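PDB 2WLR: thiosulfate sulfurtransferase YnjE from Escherichia coli, which catalyses transfer of sulfur from thiosulfate to cyanide, yielding thiocyanate and sulfite, as a monomeric periplasmic enzyme built on rhodanese domains. Local coordinates for residues G281-H284 and S289-S292; E62-W67 and Q96-T101; H121-V126 and V140-A145. One frame throughout, in Å; residues are numbered along the deposited sequence.

Contact 1. Residues G281-H284 and S289-S292; sequences GLLH and SLVS
L283 meets L290 through methyl groups: CD2 of L283 lies 3.8 Å from CD2 of L290, and the same methyl is also 3.8 Å from L290 CB. It thus rests against both the root and one branch of its partner, and the two side chains run at a slant to each other. L290 turns its CB toward the loop 281-284 and carries its CG anti to the backbone N (chi1 -173°). L283 does not start out facing the strand. Its CG stands beside the backbone N, anti to the carbonyl carbon (chi1 -59°), and a chi2 of 168° extends CD1 away from CA, leaving CD2 as the branch that meets L290.

L282 approaches differently. Its CB faces the strand and lies 4.4 Å from L290 CB, while its methyl CD1 reaches the backbone, 3.7 Å from S289 O. No hydrogen bond crosses the contact; it is van der Waals packing, mostly buried, between leucine side chains and against one backbone carbonyl. S289 points its CB away, and its OG bonds to Q359 and R319.

The loop 281-284 follows helix 276-280 and turns back onto strand 288-292, which it leads into. That strand belongs to the five-stranded parallel sheet of the rhodanese-like domain holding both segments, and lies between strands 360-363 and 319-320. L282 also touches Q360 and S362, so the loop spans two adjacent strands.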
ATOM      1  N   GLY A 281      18.617 -10.503  14.450  1.00 14.73           N
ATOM      2  CA  GLY A 281      17.977 -11.691  15.002  1.00 15.86           C
ATOM      3  C   GLY A 281      16.940 -12.390  14.140  1.00 16.17           C
ATOM      4  O   GLY A 281      16.529 -13.518  14.441  1.00 16.57           O
ATOM      5  N   LEU A 282      16.482 -11.737  13.065  1.00 15.56           N
ATOM      6  CA  LEU A 282      15.479 -12.352  12.198  1.00 15.15           C
ATOM      7  C   LEU A 282      16.109 -13.177  11.074  1.00 15.79           C
ATOM      8  O   LEU A 282      15.412 -13.915  10.376  1.00 16.29           O
ATOM      9  CB  LEU A 282      14.597 -11.277  11.557  1.00 15.05           C
ATOM     10  CG  LEU A 282      13.828 -10.361  12.499  1.00 14.71           C
ATOM     11  CD1 LEU A 282      12.924  -9.442  11.659  1.00 14.72           C
ATOM     12  CD2 LEU A 282      12.980 -11.142  13.463  1.00 14.84           C
ATOM     13  N   LEU A 283      17.411 -12.982  10.863  1.00 15.71           N
ATOM     14  CA  LEU A 283      18.126 -13.628   9.764  1.00 17.03           C
ATOM     15  C   LEU A 283      18.320 -15.127   9.979  1.00 17.48           C
ATOM     16  O   LEU A 283      18.362 -15.624  11.121  1.00 18.06           O
ATOM     17  CB  LEU A 283      19.483 -12.966   9.541  1.00 16.46           C
ATOM     18  CG  LEU A 283      19.445 -11.467   9.215  1.00 15.84           C
ATOM     19  CD1 LEU A 283      20.855 -10.868   9.320  1.00 15.59           C
ATOM     20  CD2 LEU A 283      18.880 -11.270   7.838  1.00 18.06           C
ATOM     21  N   HIS A 284      18.386 -15.827   8.846  1.00 18.37           N
ATOM     22  CA  HIS A 284      18.645 -17.271   8.794  1.00 18.47           C
ATOM     23  C   HIS A 284      17.607 -18.085   9.528  1.00 18.41           C
ATOM     24  O   HIS A 284      17.934 -19.042  10.238  1.00 19.40           O
ATOM     25  CB  HIS A 284      20.073 -17.539   9.280  1.00 18.84           C
ATOM     26  CG  HIS A 284      21.073 -16.651   8.621  1.00 19.84           C
ATOM     27  ND1 HIS A 284      21.806 -15.715   9.314  1.00 24.05           N
ATOM     28  CD2 HIS A 284      21.388 -16.485   7.315  1.00 22.43           C
ATOM     29  CE1 HIS A 284      22.565 -15.042   8.465  1.00 21.87           C
ATOM     30  NE2 HIS A 284      22.331 -15.491   7.248  1.00 23.97           N
ATOM     31  N   SER A 289      11.561 -13.243   8.692  1.00 12.19           N
ATOM     32  CA  SER A 289      12.217 -12.696   7.514  1.00 12.31           C
ATOM     33  C   SER A 289      12.586 -11.255   7.738  1.00 12.01           C
ATOM     34  O   SER A 289      11.763 -10.493   8.252  1.00 11.97           O
ATOM     35  CB  SER A 289      11.280 -12.748   6.311  1.00 12.22           C
ATOM     36  OG  SER A 289      11.112 -14.081   5.833  1.00 12.21           O
ATOM     37  N   LEU A 290      13.808 -10.882   7.353  1.00 10.97           N
ATOM     38  CA  LEU A 290      14.231  -9.498   7.214  1.00 11.05           C
ATOM     39  C   LEU A 290      14.186  -9.243   5.718  1.00 10.82           C
ATOM     40  O   LEU A 290      14.848  -9.911   4.914  1.00 10.93           O
ATOM     41  CB  LEU A 290      15.632  -9.256   7.798  1.00 11.57           C
ATOM     42  CG  LEU A 290      16.099  -7.813   7.850  1.00 12.03           C
ATOM     43  CD1 LEU A 290      15.138  -6.899   8.625  1.00 12.18           C
ATOM     44  CD2 LEU A 290      17.515  -7.767   8.432  1.00 13.78           C
ATOM     45  N   VAL A 291      13.378  -8.271   5.330  1.00  9.58           N
ATOM     46  CA  VAL A 291      12.956  -8.113   3.937  1.00 10.14           C
ATOM     47  C   VAL A 291      13.435  -6.802   3.348  1.00  9.54           C
ATOM     48  O   VAL A 291      13.071  -5.703   3.809  1.00  9.50           O
ATOM     49  CB  VAL A 291      11.426  -8.192   3.809  1.00  8.46           C
ATOM     50  CG1 VAL A 291      10.999  -8.000   2.392  1.00 10.23           C
ATOM     51  CG2 VAL A 291      10.894  -9.512   4.342  1.00 11.54           C
ATOM     52  N   SER A 292      14.222  -6.867   2.277  1.00  9.72           N
ATOM     53  CA  SER A 292      14.719  -5.735   1.574  1.00 10.10           C
ATOM     54  C   SER A 292      13.700  -5.229   0.567  1.00  9.94           C
ATOM     55  O   SER A 292      13.351  -5.920  -0.414  1.00  9.58           O
ATOM     56  CB  SER A 292      15.989  -6.113   0.803  1.00 11.08           C
ATOM     57  OG  SER A 292      16.441  -5.024   0.050  1.00 14.08           O
TER

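Contact 2. Residues E62-W67 and Q96-T101; sequences EQLNAW and QKAGLT
The apolar part of this contact centres on one methyl, A98 CB, which points at helix 61-70. L64 CD2 lies 4.1 Å from A98 CB. L64 holds its CG anti to the backbone N (chi1 -178°), directing the branched end of the side chain at A98. The carboxamide of N65 borders the same methyl, with OD1 at 4.2 Å from A98 CB, a van der Waals approach.

Polar contact is indirect. A water donates to A98 O at 3.0 Å; its 2.5 Å link to N65 OD1 is too short to be trusted in detail, so a bridge between the segments is only probable. No direct hydrogen bond joins the two.

The backbone of 96-101 is shaped by a Schellman motif. G99 leaves the helix with a positive phi of 110°, and G99 N bonds to Q96 O at 3.0 Å.

The contact therefore sets one flank of helix 61-70 against the C-terminal end of helix 85-97. The latter connects strand 79-82 to strand 103-105, its parallel neighbour in the four-stranded sheet of the first rhodanese domain. I68, one turn on from L64, also touches A98 and L100, while L64 packs on L51 and M59.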
ATOM      1  N   GLU A  62       1.727  -5.046 -24.105  1.00 14.87           N
ATOM      2  CA  GLU A  62       2.721  -5.802 -23.347  1.00 15.64           C
ATOM      3  C   GLU A  62       2.336  -5.885 -21.895  1.00 13.32           C
ATOM      4  O   GLU A  62       2.467  -6.931 -21.297  1.00 13.05           O
ATOM      5  CB  GLU A  62       4.152  -5.230 -23.472  1.00 17.31           C
ATOM      6  CG  GLU A  62       5.053  -5.286 -22.183  1.00 23.25           C
ATOM      7  CD  GLU A  62       5.911  -6.555 -21.998  1.00 29.73           C
ATOM      8  OE1 GLU A  62       6.278  -7.188 -23.013  1.00 36.57           O
ATOM      9  OE2 GLU A  62       6.264  -6.912 -20.828  1.00 30.87           O
ATOM     10  N   GLN A  63       1.896  -4.766 -21.335  1.00 11.51           N
ATOM     11  CA  GLN A  63       1.509  -4.770 -19.932  1.00 10.83           C
ATOM     12  C   GLN A  63       0.295  -5.662 -19.656  1.00 11.07           C
ATOM     13  O   GLN A  63       0.278  -6.390 -18.662  1.00 10.49           O
ATOM     14  CB  GLN A  63       1.255  -3.366 -19.452  1.00 10.61           C
ATOM     15  CG  GLN A  63       2.555  -2.598 -19.245  1.00 12.00           C
ATOM     16  CD  GLN A  63       2.366  -1.103 -19.076  1.00 13.43           C
ATOM     17  OE1 GLN A  63       1.429  -0.515 -19.599  1.00 13.86           O
ATOM     18  NE2 GLN A  63       3.307  -0.473 -18.366  1.00 17.11           N
ATOM     19  N   LEU A  64      -0.699  -5.654 -20.536  1.00 10.31           N
ATOM     20  CA  LEU A  64      -1.843  -6.556 -20.375  1.00 10.06           C
ATOM     21  C   LEU A  64      -1.442  -8.033 -20.597  1.00 10.99           C
ATOM     22  O   LEU A  64      -1.920  -8.923 -19.885  1.00 10.62           O
ATOM     23  CB  LEU A  64      -3.010  -6.174 -21.284  1.00 10.78           C
ATOM     24  CG  LEU A  64      -4.277  -7.045 -21.141  1.00 10.90           C
ATOM     25  CD1 LEU A  64      -4.812  -7.110 -19.702  1.00 14.04           C
ATOM     26  CD2 LEU A  64      -5.335  -6.560 -22.142  1.00 15.62           C
ATOM     27  N   ASN A  65      -0.571  -8.287 -21.569  1.00 11.73           N
ATOM     28  CA  ASN A  65      -0.100  -9.645 -21.781  1.00 12.28           C
ATOM     29  C   ASN A  65       0.647 -10.126 -20.545  1.00 11.47           C
ATOM     30  O   ASN A  65       0.485 -11.284 -20.145  1.00 11.93           O
ATOM     31  CB  ASN A  65       0.819  -9.707 -23.009  1.00 13.82           C
ATOM     32  CG  ASN A  65       0.066  -9.627 -24.315  1.00 17.15           C
ATOM     33  OD1 ASN A  65      -1.147  -9.879 -24.386  1.00 19.70           O
ATOM     34  ND2 ASN A  65       0.800  -9.293 -25.391  1.00 20.84           N
ATOM     35  N   ALA A  66       1.494  -9.273 -19.995  1.00 11.28           N
ATOM     36  CA  ALA A  66       2.217  -9.589 -18.770  1.00 11.20           C
ATOM     37  C   ALA A  66       1.260  -9.919 -17.616  1.00 12.68           C
ATOM     38  O   ALA A  66       1.455 -10.872 -16.861  1.00 13.20           O
ATOM     39  CB  ALA A  66       3.148  -8.464 -18.417  1.00 12.54           C
ATOM     40  N   TRP A  67       0.203  -9.133 -17.494  1.00 11.70           N
ATOM     41  CA  TRP A  67      -0.761  -9.337 -16.425  1.00 10.72           C
ATOM     42  C   TRP A  67      -1.481 -10.661 -16.607  1.00 11.71           C
ATOM     43  O   TRP A  67      -1.674 -11.440 -15.666  1.00 10.82           O
ATOM     44  CB  TRP A  67      -1.751  -8.162 -16.439  1.00  9.76           C
ATOM     45  CG  TRP A  67      -2.762  -8.177 -15.336  1.00  8.43           C
ATOM     46  CD1 TRP A  67      -2.664  -7.511 -14.143  1.00 10.72           C
ATOM     47  CD2 TRP A  67      -4.020  -8.821 -15.351  1.00  8.56           C
ATOM     48  NE1 TRP A  67      -3.785  -7.763 -13.395  1.00  9.34           N
ATOM     49  CE2 TRP A  67      -4.644  -8.540 -14.108  1.00  8.98           C
ATOM     50  CE3 TRP A  67      -4.697  -9.631 -16.267  1.00  9.52           C
ATOM     51  CZ2 TRP A  67      -5.884  -9.068 -13.754  1.00 10.46           C
ATOM     52  CZ3 TRP A  67      -5.946 -10.136 -15.933  1.00 11.42           C
ATOM     53  CH2 TRP A  67      -6.533  -9.841 -14.665  1.00 10.43           C
ATOM     54  N   GLN A  96     -10.426  -9.889 -25.295  1.00 12.09           N
ATOM     55  CA  GLN A  96     -10.603 -10.538 -26.609  1.00 13.91           C
ATOM     56  C   GLN A  96      -9.417 -10.248 -27.523  1.00 14.47           C
ATOM     57  O   GLN A  96      -8.855 -11.161 -28.119  1.00 14.50           O
ATOM     58  CB  GLN A  96     -11.892 -10.067 -27.288  1.00 13.99           C
ATOM     59  CG  GLN A  96     -13.167 -10.597 -26.648  1.00 16.38           C
ATOM     60  CD  GLN A  96     -14.427  -9.971 -27.225  1.00 18.51           C
ATOM     61  OE1 GLN A  96     -14.395  -8.894 -27.825  1.00 21.68           O
ATOM     62  NE2 GLN A  96     -15.548 -10.629 -27.016  1.00 21.31           N
ATOM     63  N   LYS A  97      -9.012  -8.991 -27.585  1.00 15.38           N
ATOM     64  CA  LYS A  97      -7.879  -8.592 -28.428  1.00 16.41           C
ATOM     65  C   LYS A  97      -6.567  -9.182 -27.902  1.00 16.55           C
ATOM     66  O   LYS A  97      -5.626  -9.387 -28.679  1.00 17.89           O
ATOM     67  CB  LYS A  97      -7.821  -7.076 -28.550  1.00 16.75           C
ATOM     68  CG  LYS A  97      -8.941  -6.507 -29.399  1.00 19.53           C
ATOM     69  CD  LYS A  97      -9.108  -5.013 -29.167  1.00 22.29           C
ATOM     70  CE  LYS A  97     -10.325  -4.419 -29.871  1.00 24.83           C
ATOM     71  NZ  LYS A  97     -10.459  -2.944 -29.588  1.00 26.08           N
ATOM     72  N   ALA A  98      -6.510  -9.482 -26.600  1.00 16.01           N
ATOM     73  CA  ALA A  98      -5.354 -10.156 -25.999  1.00 16.52           C
ATOM     74  C   ALA A  98      -5.316 -11.662 -26.268  1.00 16.99           C
ATOM     75  O   ALA A  98      -4.344 -12.307 -25.950  1.00 18.50           O
ATOM     76  CB  ALA A  98      -5.320  -9.897 -24.473  1.00 16.48           C
ATOM     77  N   GLY A  99      -6.391 -12.232 -26.800  1.00 17.83           N
ATOM     78  CA  GLY A  99      -6.394 -13.638 -27.164  1.00 18.63           C
ATOM     79  C   GLY A  99      -7.249 -14.582 -26.332  1.00 19.17           C
ATOM     80  O   GLY A  99      -7.306 -15.780 -26.632  1.00 20.63           O
ATOM     81  N   LEU A 100      -7.915 -14.090 -25.288  1.00 18.75           N
ATOM     82  CA  LEU A 100      -8.701 -14.990 -24.438  1.00 18.34           C
ATOM     83  C   LEU A 100      -9.943 -15.381 -25.192  1.00 18.48           C
ATOM     84  O   LEU A 100     -10.611 -14.505 -25.744  1.00 17.65           O
ATOM     85  CB  LEU A 100      -9.086 -14.331 -23.114  1.00 18.85           C
ATOM     86  CG  LEU A 100      -7.929 -14.203 -22.145  1.00 19.42           C
ATOM     87  CD1 LEU A 100      -7.000 -13.148 -22.623  1.00 24.34           C
ATOM     88  CD2 LEU A 100      -8.399 -13.890 -20.704  1.00 20.52           C
ATOM     89  N   THR A 101     -10.254 -16.680 -25.213  1.00 18.70           N
ATOM     90  CA  THR A 101     -11.323 -17.201 -26.091  1.00 19.01           C
ATOM     91  C   THR A 101     -12.644 -17.549 -25.410  1.00 18.91           C
ATOM     92  O   THR A 101     -13.620 -17.866 -26.085  1.00 19.26           O
ATOM     93  CB  THR A 101     -10.825 -18.440 -26.878  1.00 18.83           C
ATOM     94  OG1 THR A 101     -10.548 -19.494 -25.973  1.00 20.82           O
ATOM     95  CG2 THR A 101      -9.539 -18.112 -27.648  1.00 19.66           C
TER
HETATM   96  O   HOH W   1      -2.016 -12.243 -24.017  1.00 39.02           O

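Contact 3. Residues H121-V126 and V140-A145; sequences HFEQLV and VTAKPA
E123 and A142 meet at the roots of their side chains: CB of E123 is 3.5 Å from CB of A142, a tight approach, and E123 CG follows at 4.1 Å from the same methyl. Both CB atoms face the opposite segment. Beyond CG, however, E123 bends away. Its CG sits between the backbone N and the carbonyl carbon (chi1 75°), and a second bend (chi2 -74°) folds the carboxylate back over its own segment. There OE1 stands 4.1 Å above the plane of the F122 ring, offset toward the rim, and OE2 lies in the plane of the H121 ring at its edge, 3.7 Å from H121 ND1. The aliphatic part of E123 thus makes the contact, while its charged end is turned to neighbouring aromatic groups.

F122 comes to T141 edge-on: its CZ is 4.4 Å from T141 CG2, which lies near the ring plane. The ring of W34 meets F122 edge-to-face, and T141 touches P35, so the N-terminal part of the chain adjoins this contact. No hydrogen bond joins the two segments directly. R232 links them through NH1, which bonds to A142 O and, weakly, to E123 O.

Within 122-124 the chain makes a short 3-10 turn, with Q124 N bonding H121 O at 3.0 Å, and then enters strand 125-126. That strand is the outermost one beside 231-234 in a five-stranded parallel sheet of order 1-5-4-2-3, with helices packed around it, the alpha/beta architecture of a rhodanese domain.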
ATOM      1  N   HIS A 121      -8.205  -5.471   6.655  1.00 12.45           N
ATOM      2  CA  HIS A 121      -8.385  -4.098   7.125  1.00 11.81           C
ATOM      3  C   HIS A 121      -8.384  -3.129   5.967  1.00 11.43           C
ATOM      4  O   HIS A 121      -7.661  -2.153   5.970  1.00 10.15           O
ATOM      5  CB  HIS A 121      -7.287  -3.744   8.111  1.00 12.50           C
ATOM      6  CG  HIS A 121      -7.184  -4.708   9.241  1.00 14.63           C
ATOM      7  ND1 HIS A 121      -8.098  -4.755  10.273  1.00 20.54           N
ATOM      8  CD2 HIS A 121      -6.294  -5.701   9.474  1.00 18.30           C
ATOM      9  CE1 HIS A 121      -7.751  -5.721  11.109  1.00 19.53           C
ATOM     10  NE2 HIS A 121      -6.677  -6.326  10.633  1.00 20.90           N
ATOM     11  N   PHE A 122      -9.266  -3.372   4.998  1.00 10.55           N
ATOM     12  CA  PHE A 122      -9.414  -2.498   3.847  1.00 10.15           C
ATOM     13  C   PHE A 122      -9.625  -1.009   4.240  1.00  9.95           C
ATOM     14  O   PHE A 122      -9.238  -0.104   3.493  1.00  9.49           O
ATOM     15  CB  PHE A 122     -10.568  -2.968   2.940  1.00 10.87           C
ATOM     16  CG  PHE A 122     -11.925  -2.764   3.511  1.00 10.20           C
ATOM     17  CD1 PHE A 122     -12.558  -1.554   3.344  1.00 10.48           C
ATOM     18  CD2 PHE A 122     -12.556  -3.741   4.259  1.00 12.99           C
ATOM     19  CE1 PHE A 122     -13.773  -1.303   3.866  1.00  9.78           C
ATOM     20  CE2 PHE A 122     -13.811  -3.500   4.789  1.00 13.27           C
ATOM     21  CZ  PHE A 122     -14.417  -2.252   4.615  1.00 11.28           C
ATOM     22  N   GLU A 123     -10.258  -0.783   5.380  1.00  9.70           N
ATOM     23  CA  GLU A 123     -10.609   0.561   5.789  1.00  9.61           C
ATOM     24  C   GLU A 123      -9.403   1.433   6.090  1.00  8.59           C
ATOM     25  O   GLU A 123      -9.530   2.643   6.206  1.00  8.43           O
ATOM     26  CB  GLU A 123     -11.563   0.506   6.992  1.00 10.66           C
ATOM     27  CG  GLU A 123     -10.966   0.154   8.333  1.00 13.10           C
ATOM     28  CD  GLU A 123     -10.601  -1.315   8.498  1.00 15.13           C
ATOM     29  OE1 GLU A 123     -11.076  -2.176   7.725  1.00 17.44           O
ATOM     30  OE2 GLU A 123      -9.859  -1.614   9.461  1.00 21.90           O
ATOM     31  N   GLN A 124      -8.239   0.817   6.196  1.00  8.60           N
ATOM     32  CA  GLN A 124      -6.989   1.576   6.363  1.00  8.86           C
ATOM     33  C   GLN A 124      -6.491   2.216   5.113  1.00  8.73           C
ATOM     34  O   GLN A 124      -5.605   3.070   5.181  1.00  9.79           O
ATOM     35  CB  GLN A 124      -5.903   0.676   6.914  1.00  8.05           C
ATOM     36  CG  GLN A 124      -6.183   0.217   8.366  1.00  8.41           C
ATOM     37  CD  GLN A 124      -5.355  -0.967   8.811  1.00  8.99           C
ATOM     38  OE1 GLN A 124      -4.515  -1.510   8.085  1.00  9.54           O
ATOM     39  NE2 GLN A 124      -5.568  -1.368  10.063  1.00 10.06           N
ATOM     40  N   LEU A 125      -6.980   1.782   3.960  1.00  8.33           N
ATOM     41  CA  LEU A 125      -6.560   2.288   2.641  1.00  9.48           C
ATOM     42  C   LEU A 125      -7.758   2.932   2.021  1.00  8.94           C
ATOM     43  O   LEU A 125      -8.529   2.308   1.289  1.00  9.48           O
ATOM     44  CB  LEU A 125      -6.022   1.155   1.743  1.00 10.30           C
ATOM     45  CG  LEU A 125      -4.705   0.566   2.215  1.00 15.07           C
ATOM     46  CD1 LEU A 125      -4.370  -0.672   1.418  1.00 17.34           C
ATOM     47  CD2 LEU A 125      -3.541   1.529   2.121  1.00 18.69           C
ATOM     48  N   VAL A 126      -7.930   4.213   2.308  1.00  8.93           N
ATOM     49  CA  VAL A 126      -9.115   4.927   1.828  1.00  8.90           C
ATOM     50  C   VAL A 126      -8.972   5.421   0.373  1.00  8.93           C
ATOM     51  O   VAL A 126      -7.903   5.327  -0.237  1.00  8.62           O
ATOM     52  CB  VAL A 126      -9.491   6.078   2.782  1.00  8.74           C
ATOM     53  CG1 VAL A 126      -9.518   5.562   4.245  1.00 10.45           C
ATOM     54  CG2 VAL A 126      -8.519   7.280   2.609  1.00 10.77           C
ATOM     55  N   VAL A 140     -20.336   7.572   6.182  1.00 12.31           N
ATOM     56  CA  VAL A 140     -19.471   6.704   5.381  1.00 11.84           C
ATOM     57  C   VAL A 140     -19.189   5.431   6.116  1.00 11.20           C
ATOM     58  O   VAL A 140     -19.269   5.359   7.347  1.00 12.29           O
ATOM     59  CB  VAL A 140     -18.123   7.416   5.051  1.00 12.00           C
ATOM     60  CG1 VAL A 140     -18.342   8.730   4.292  1.00 14.34           C
ATOM     61  CG2 VAL A 140     -17.313   7.647   6.329  1.00 12.17           C
ATOM     62  N   THR A 141     -18.822   4.404   5.355  1.00 10.57           N
ATOM     63  CA  THR A 141     -18.362   3.146   5.895  1.00 10.06           C
ATOM     64  C   THR A 141     -17.105   3.365   6.731  1.00 10.12           C
ATOM     65  O   THR A 141     -16.245   4.169   6.336  1.00 10.52           O
ATOM     66  CB  THR A 141     -18.029   2.162   4.760  1.00  9.88           C
ATOM     67  OG1 THR A 141     -19.186   1.956   3.946  1.00 10.04           O
ATOM     68  CG2 THR A 141     -17.527   0.827   5.250  1.00 10.69           C
ATOM     69  N   ALA A 142     -16.993   2.657   7.841  1.00  9.99           N
ATOM     70  CA  ALA A 142     -15.778   2.684   8.675  1.00 10.66           C
ATOM     71  C   ALA A 142     -15.385   4.113   9.011  1.00 12.25           C
ATOM     72  O   ALA A 142     -14.235   4.530   8.901  1.00 11.33           O
ATOM     73  CB  ALA A 142     -14.649   1.944   7.965  1.00 10.82           C
ATOM     74  N   LYS A 143     -16.364   4.881   9.465  1.00 13.33           N
ATOM     75  CA  LYS A 143     -16.162   6.263   9.878  1.00 15.54           C
ATOM     76  C   LYS A 143     -15.210   6.332  11.079  1.00 14.66           C
ATOM     77  O   LYS A 143     -15.237   5.460  11.951  1.00 16.08           O
ATOM     78  CB  LYS A 143     -17.519   6.891  10.253  1.00 16.44           C
ATOM     79  CG  LYS A 143     -17.474   8.378  10.515  1.00 21.02           C
ATOM     80  CD  LYS A 143     -18.726   8.895  11.191  1.00 25.39           C
ATOM     81  CE  LYS A 143     -18.694  10.432  11.243  1.00 26.85           C
ATOM     82  NZ  LYS A 143     -19.969  11.042  11.714  1.00 30.76           N
ATOM     83  N   PRO A 144     -14.351   7.361  11.118  1.00 14.61           N
ATOM     84  CA  PRO A 144     -13.595   7.555  12.351  1.00 15.11           C
ATOM     85  C   PRO A 144     -14.483   7.571  13.610  1.00 15.87           C
ATOM     86  O   PRO A 144     -15.564   8.143  13.562  1.00 17.57           O
ATOM     87  CB  PRO A 144     -12.948   8.924  12.150  1.00 15.01           C
ATOM     88  CG  PRO A 144     -12.859   9.123  10.713  1.00 15.28           C
ATOM     89  CD  PRO A 144     -14.065   8.404  10.123  1.00 14.58           C
ATOM     90  N   ALA A 145     -14.010   6.941  14.677  1.00 16.70           N
ATOM     91  CA  ALA A 145     -14.731   6.849  15.955  1.00 17.93           C
ATOM     92  C   ALA A 145     -15.030   8.230  16.518  1.00 18.78           C
ATOM     93  O   ALA A 145     -16.092   8.435  17.125  1.00 20.82           O
ATOM     94  CB  ALA A 145     -13.930   6.059  16.964  1.00 18.25           C
TER

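Overall arrangement
Following the chain from the N terminus, contact 2 comes first. It closes a loop of 28 residues that holds strand 79-82 and most of helix 85-97, tying two helices beside the four-stranded sheet. Contact 3 comes next, spanning 13 residues that include helix 128-135, and joins the entry to strand 125-126 with the loop before strand 148-154 in the second sheet. Contact 1 is the shortest closure, four residues, at the start of strand 288-292 in the third sheet. The three follow in series, none nesting or crossing. Their centres lie 31 to 37 Å apart and none touch; each lies at or beside a different one of the three parallel sheets.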